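Local coordinates for F5/8 type C domain protein (Clostridium perfringens, PDB 7JRM) that probably binds carbohydrate through a calcium-containing family 51 module, helping the O-glycopeptidase ZmpB to recognise mucin, at residues Y133-Y138 with K201-V206; F166-D171 with A216-A221. All coordinates share one frame; numbering follows the deposited sequence.

Interaction 1: residues Y133-Y138 with K201-V206; sequences YSEIVY and KLVVDV. With CA (calcium ion), chain B.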
loop_
_atom_site.group_PDB
_atom_site.type_symbol
_atom_site.label_atom_id
_atom_site.label_comp_id
_atom_site.label_asym_id
_atom_site.label_seq_id
_atom_site.Cartn_x
_atom_site.Cartn_y
_atom_site.Cartn_z
ATOM N N TYR A 133 4.307 18.421 48.137
ATOM C CA TYR A 133 4.554 16.994 47.941
ATOM C C TYR A 133 3.302 16.334 47.373
ATOM O O TYR A 133 2.189 16.651 47.789
ATOM C CB TYR A 133 4.960 16.338 49.265
ATOM C CG TYR A 133 5.288 14.865 49.172
ATOM C CD1 TYR A 133 4.328 13.900 49.452
ATOM C CD2 TYR A 133 6.561 14.438 48.819
ATOM C CE1 TYR A 133 4.623 12.552 49.374
ATOM C CE2 TYR A 133 6.867 13.091 48.738
ATOM C CZ TYR A 133 5.894 12.153 49.016
ATOM O OH TYR A 133 6.192 10.813 48.937
ATOM N N SER A 134 3.480 15.421 46.419
ATOM C CA SER A 134 2.351 14.837 45.713
ATOM C C SER A 134 2.567 13.348 45.496
ATOM O O SER A 134 3.675 12.911 45.168
ATOM C CB SER A 134 2.125 15.526 44.362
ATOM O OG SER A 134 1.038 14.938 43.670
ATOM N N GLU A 135 1.494 12.578 45.677
ATOM C CA GLU A 135 1.481 11.145 45.395
ATOM C C GLU A 135 0.189 10.834 44.653
ATOM O O GLU A 135 -0.900 10.961 45.223
ATOM C CB GLU A 135 1.585 10.320 46.677
ATOM C CG GLU A 135 2.985 10.227 47.256
ATOM C CD GLU A 135 3.080 9.213 48.379
ATOM O OE1 GLU A 135 2.075 8.518 48.641
ATOM O OE2 GLU A 135 4.159 9.110 49.001
ATOM N N ILE A 136 0.304 10.434 43.390
ATOM C CA ILE A 136 -0.849 10.122 42.552
ATOM C C ILE A 136 -0.714 8.679 42.090
ATOM O O ILE A 136 0.303 8.302 41.497
ATOM C CB ILE A 136 -0.961 11.078 41.354
ATOM C CG1 ILE A 136 -0.897 12.532 41.827
ATOM C CG2 ILE A 136 -2.252 10.828 40.595
ATOM C CD1 ILE A 136 -0.990 13.547 40.707
ATOM N N VAL A 137 -1.740 7.875 42.362
ATOM C CA VAL A 137 -1.732 6.445 42.077
ATOM C C VAL A 137 -2.750 6.160 40.982
ATOM O O VAL A 137 -3.884 6.652 41.034
ATOM C CB VAL A 137 -2.036 5.620 43.339
ATOM C CG1 VAL A 137 -2.089 4.135 43.011
ATOM C CG2 VAL A 137 -0.997 5.897 44.416
ATOM N N TYR A 138 -2.346 5.363 39.994
ATOM C CA TYR A 138 -3.211 4.954 38.899
ATOM C C TYR A 138 -3.259 3.435 38.811
ATOM O O TYR A 138 -2.304 2.744 39.178
ATOM C CB TYR A 138 -2.726 5.518 37.557
ATOM C CG TYR A 138 -3.085 6.964 37.311
ATOM C CD1 TYR A 138 -2.220 7.985 37.679
ATOM C CD2 TYR A 138 -4.284 7.307 36.702
ATOM C CE1 TYR A 138 -2.540 9.308 37.452
ATOM C CE2 TYR A 138 -4.614 8.629 36.470
ATOM C CZ TYR A 138 -3.738 9.624 36.849
ATOM O OH TYR A 138 -4.061 10.942 36.622
ATOM N N LYS A 201 2.680 4.718 40.944
ATOM C CA LYS A 201 2.601 5.850 41.860
ATOM C C LYS A 201 3.547 6.939 41.377
ATOM O O LYS A 201 4.761 6.725 41.307
ATOM C CB LYS A 201 2.945 5.426 43.288
ATOM C CG LYS A 201 2.766 6.522 44.326
ATOM C CD LYS A 201 2.753 5.947 45.734
ATOM C CE LYS A 201 3.983 5.090 45.991
ATOM N NZ LYS A 201 4.050 4.613 47.400
ATOM N N LEU A 202 2.988 8.099 41.047
ATOM C CA LEU A 202 3.754 9.241 40.567
ATOM C C LEU A 202 4.022 10.179 41.738
ATOM O O LEU A 202 3.083 10.726 42.326
ATOM C CB LEU A 202 3.003 9.961 39.449
ATOM C CG LEU A 202 2.509 9.076 38.302
ATOM C CD1 LEU A 202 1.828 9.919 37.237
ATOM C CD2 LEU A 202 3.656 8.274 37.706
ATOM N N VAL A 203 5.297 10.366 42.071
ATOM C CA VAL A 203 5.706 11.083 43.273
ATOM C C VAL A 203 6.507 12.313 42.872
ATOM O O VAL A 203 7.441 12.220 42.066
ATOM C CB VAL A 203 6.522 10.182 44.216
ATOM C CG1 VAL A 203 7.093 10.995 45.369
ATOM C CG2 VAL A 203 5.658 9.044 44.737
ATOM N N VAL A 204 6.143 13.459 43.441
ATOM C CA VAL A 204 6.868 14.713 43.263
ATOM C C VAL A 204 7.371 15.121 44.642
ATOM O O VAL A 204 6.596 15.603 45.477
ATOM C CB VAL A 204 5.993 15.808 42.643
ATOM C CG1 VAL A 204 6.793 17.092 42.474
ATOM C CG2 VAL A 204 5.423 15.346 41.311
ATOM N N ASP A 205 8.663 14.931 44.891
ATOM C CA ASP A 205 9.242 15.288 46.176
ATOM C C ASP A 205 9.636 16.765 46.197
ATOM O O ASP A 205 9.645 17.452 45.174
ATOM C CB ASP A 205 10.446 14.402 46.494
ATOM C CG ASP A 205 10.540 14.059 47.967
ATOM O OD1 ASP A 205 10.076 14.871 48.796
ATOM O OD2 ASP A 205 11.072 12.979 48.298
ATOM N N VAL A 206 9.974 17.248 47.394
ATOM C CA VAL A 206 10.125 18.684 47.611
ATOM C C VAL A 206 11.535 19.209 47.361
ATOM O O VAL A 206 11.710 20.429 47.235
ATOM C CB VAL A 206 9.688 19.058 49.039
ATOM C CG1 VAL A 206 8.238 18.662 49.268
ATOM C CG2 VAL A 206 10.596 18.390 50.062
HETATM CA CA CA B . 11.251 22.625 46.518
HETATM O O HOH W 1 2.476 13.375 41.714
HETATM O O HOH W 2 5.381 6.718 48.576
HETATM O O HOH W 3 2.272 5.926 49.701
HETATM O O HOH W 4 10.965 25.010 46.716
#

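Interaction 2: residues F166-D171 with A216-A221; sequences FKVYVD and ADWADA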
loop_
_atom_site.group_PDB
_atom_site.type_symbol
_atom_site.label_atom_id
_atom_site.label_comp_id
_atom_site.label_asym_id
_atom_site.label_seq_id
_atom_site.Cartn_x
_atom_site.Cartn_y
_atom_site.Cartn_z
ATOM N N PHE A 166 11.135 14.090 40.597
ATOM C CA PHE A 166 10.088 13.182 40.158
ATOM C C PHE A 166 10.522 11.741 40.378
ATOM O O PHE A 166 11.660 11.370 40.083
ATOM C CB PHE A 166 9.757 13.408 38.683
ATOM C CG PHE A 166 9.210 14.773 38.388
ATOM C CD1 PHE A 166 10.062 15.842 38.174
ATOM C CD2 PHE A 166 7.843 14.989 38.324
ATOM C CE1 PHE A 166 9.563 17.099 37.901
ATOM C CE2 PHE A 166 7.339 16.244 38.051
ATOM C CZ PHE A 166 8.202 17.301 37.840
ATOM N N LYS A 167 9.606 10.934 40.907
ATOM C CA LYS A 167 9.849 9.521 41.151
ATOM C C LYS A 167 8.646 8.720 40.681
ATOM O O LYS A 167 7.502 9.170 40.788
ATOM C CB LYS A 167 10.118 9.241 42.636
ATOM C CG LYS A 167 11.261 10.052 43.227
ATOM C CD LYS A 167 11.458 9.743 44.700
ATOM C CE LYS A 167 12.106 10.913 45.424
ATOM N NZ LYS A 167 12.168 10.693 46.895
ATOM N N VAL A 168 8.913 7.527 40.158
ATOM C CA VAL A 168 7.877 6.637 39.647
ATOM C C VAL A 168 8.011 5.298 40.358
ATOM O O VAL A 168 9.056 4.640 40.267
ATOM C CB VAL A 168 7.969 6.460 38.124
ATOM C CG1 VAL A 168 7.033 5.353 37.663
ATOM C CG2 VAL A 168 7.642 7.767 37.419
ATOM N N TYR A 169 6.958 4.898 41.064
ATOM C CA TYR A 169 6.910 3.626 41.766
ATOM C C TYR A 169 5.969 2.679 41.036
ATOM O O TYR A 169 4.884 3.081 40.603
ATOM C CB TYR A 169 6.450 3.812 43.214
ATOM C CG TYR A 169 7.426 4.584 44.075
ATOM C CD1 TYR A 169 8.304 3.925 44.925
ATOM C CD2 TYR A 169 7.469 5.972 44.038
ATOM C CE1 TYR A 169 9.197 4.624 45.714
ATOM C CE2 TYR A 169 8.361 6.681 44.822
ATOM C CZ TYR A 169 9.221 6.003 45.659
ATOM O OH TYR A 169 10.109 6.705 46.442
ATOM N N VAL A 170 6.392 1.428 40.893
ATOM C CA VAL A 170 5.596 0.388 40.249
ATOM C C VAL A 170 5.341 -0.691 41.290
ATOM O O VAL A 170 6.272 -1.398 41.699
ATOM C CB VAL A 170 6.292 -0.189 39.009
ATOM C CG1 VAL A 170 5.487 -1.346 38.443
ATOM C CG2 VAL A 170 6.481 0.894 37.958
ATOM N N ASP A 171 4.083 -0.818 41.716
ATOM C CA ASP A 171 3.698 -1.748 42.779
ATOM C C ASP A 171 4.520 -1.505 44.043
ATOM O O ASP A 171 4.965 -2.439 44.713
ATOM C CB ASP A 171 3.816 -3.201 42.316
ATOM C CG ASP A 171 2.739 -3.585 41.320
ATOM O OD1 ASP A 171 1.634 -3.007 41.388
ATOM O OD2 ASP A 171 2.992 -4.468 40.474
ATOM N N ALA A 216 4.684 21.389 39.537
ATOM C CA ALA A 216 5.269 20.300 38.769
ATOM C C ALA A 216 4.236 19.712 37.822
ATOM O O ALA A 216 3.053 19.615 38.161
ATOM C CB ALA A 216 5.817 19.204 39.688
ATOM N N ASP A 217 4.690 19.311 36.636
ATOM C CA ASP A 217 3.826 18.744 35.611
ATOM C C ASP A 217 4.294 17.349 35.227
ATOM O O ASP A 217 5.491 17.116 35.032
ATOM C CB ASP A 217 3.796 19.614 34.349
ATOM C CG ASP A 217 3.292 21.010 34.611
ATOM O OD1 ASP A 217 2.432 21.181 35.500
ATOM O OD2 ASP A 217 3.750 21.935 33.912
ATOM N N TRP A 218 3.338 16.428 35.118
ATOM C CA TRP A 218 3.543 15.167 34.410
ATOM C C TRP A 218 3.007 15.377 32.996
ATOM O O TRP A 218 1.868 15.041 32.673
ATOM C CB TRP A 218 2.848 14.011 35.126
ATOM C CG TRP A 218 3.295 13.813 36.543
ATOM C CD1 TRP A 218 2.761 14.387 37.659
ATOM C CD2 TRP A 218 4.366 12.976 36.996
ATOM N NE1 TRP A 218 3.433 13.961 38.779
ATOM C CE2 TRP A 218 4.424 13.095 38.399
ATOM C CE3 TRP A 218 5.282 12.138 36.351
ATOM C CZ2 TRP A 218 5.364 12.410 39.168
ATOM C CZ3 TRP A 218 6.213 11.458 37.117
ATOM C CH2 TRP A 218 6.246 11.597 38.510
ATOM N N ALA A 219 3.848 15.963 32.150
ATOM C CA ALA A 219 3.421 16.398 30.826
ATOM C C ALA A 219 3.355 15.221 29.862
ATOM O O ALA A 219 4.303 14.434 29.763
ATOM C CB ALA A 219 4.368 17.469 30.288
ATOM N N ASP A 220 2.231 15.109 29.150
ATOM C CA ASP A 220 2.004 14.046 28.170
ATOM C C ASP A 220 2.121 12.661 28.800
ATOM O O ASP A 220 2.457 11.688 28.121
ATOM C CB ASP A 220 2.959 14.175 26.978
ATOM C CG ASP A 220 2.301 13.812 25.661
ATOM O OD1 ASP A 220 1.355 14.518 25.251
ATOM O OD2 ASP A 220 2.735 12.824 25.031
ATOM N N ALA A 221 1.848 12.565 30.101
ATOM C CA ALA A 221 1.925 11.290 30.803
ATOM C C ALA A 221 0.894 10.323 30.242
ATOM O O ALA A 221 -0.305 10.620 30.227
ATOM C CB ALA A 221 1.707 11.500 32.300
#

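Interaction 1: residues Y133-Y138 with K201-V206
Ser134 and Ile136 pair with Val204 and Leu202 as antiparallel neighbours, the strand axes 4.5 Å apart and their directions at 168°. Each of the two hydrogen-bonded pairs closes two backbone bonds; the shortest and straightest runs from Leu202 N to Ile136 O, 2.7 Å at 173°. Between them Glu135 faces Val203 as a non-hydrogen-bonded pair; beyond Ile136, Val137 faces Lys201 in the same way. Ile136, Leu202 and Val204 send their apolar side chains to the buried face, where strands 127-131 and 215-224 pack against them. Ser134 is small enough to lie there as well: its OG bonds to Thr95 and Thr130 and, through a water, to Leu202 O. On the other face, Tyr133 CG stands anti to its backbone N (chi1 -178°), and the ring obliquely passes Val203 CG1, 3.7 Å from Tyr133 OH. Tyr133 OH donates to the anti lone pair of Glu135 OE2, 2.7 Å away. Asp205 OD1 lies at the ring edge, 3.5 Å from Tyr133 CD2; the same oxygen accepts the N-H of Val206. Glu135 and Lys201 form no salt bridge, OE1 and NZ being 4.5 Å apart, but two waters join them, one to each carboxylate oxygen. Lys201 lays its CG and CD against Val137 CG2. Val206 O binds calcium at 2.4 Å, sharing it with Ser163, Asp208, Gly210 and Asp214. These adjacent strands of the beta-sandwich's five-stranded antiparallel sheet thus join an oily inner face to a hydrated, charged outer one, where the tyrosine bond and water bridges probably steady the Glu135 carboxylate, and lead directly into the metal site.

Interaction 2: residues F166-D171 with A216-A221
The core between the two sheets of the beta-sandwich is bridged by Phe166, on strand 163-170, and Trp218, on strand 215-224. The strand axes come no closer than 10.1 Å and cross at -50°, a separation that side chains span without any hydrogen bond between the segments. The two rings form a T-shaped (edge-to-face) pair: the edge of Phe166 is directed at a face of the Trp218 six-membered ring, with centroids 5.1 Å apart and planes at 87°. Phe166 CD2 leads, sitting above the indole toward its rim, 3.7 Å from Trp218 CZ2. In Phe166 a chi1 of -63° places CG beside the backbone N, anti to the carbonyl carbon, and the two side chains run past one another head to tail. Farther out on the phenyl ring, CZ meets Ala216 CB at 3.6 Å and CE2 lies equally near Asp217 O. The small methyl of Ala216 suits this place, since the phenyl tip comes right up to its strand. Trp218 in turn reaches back across the interior: its CH2 brings the indole edge to within 3.6 Å of Lys167 O, and its CZ3 touches Val168 CG2 at 4.0 Å. Lys167 itself turns outward, its amine salt-bridged to Asp205, whereas Val150 on strand 145-152 packs against both aromatic rings. Past Trp218 the chain swings through a type II beta turn to Ala221. Bulky aromatics therefore fill the wide gap between sheets, and the perpendicular stacking sets the weakly positive C-H edge of Phe166 against the electron-rich indole face, an attraction that adds to the dispersion holding this buried interface together.

From the N terminus the segments come in the order 133-138, 166-171, 201-206 and 216-221, so the two contacts cross. Interaction 1 closes a span of 62 residues, bringing strand 134-139 beside strand 199-205; the return of 216-221 to 166-171 in interaction 2 closes another of 44. Strand 163-170 flanks strand 199-205 in the same five-stranded sheet, with probable hydrogen bonds from Lys201 N to Tyr169 O and from Lys167 N to Val203 O. Interaction 1 pairs two strands within that sheet, and interaction 2 joins it to the opposing one. Trp218 connects them, its indole packing on Leu202 and Val204, while the chain between the last two segments provides calcium ligands.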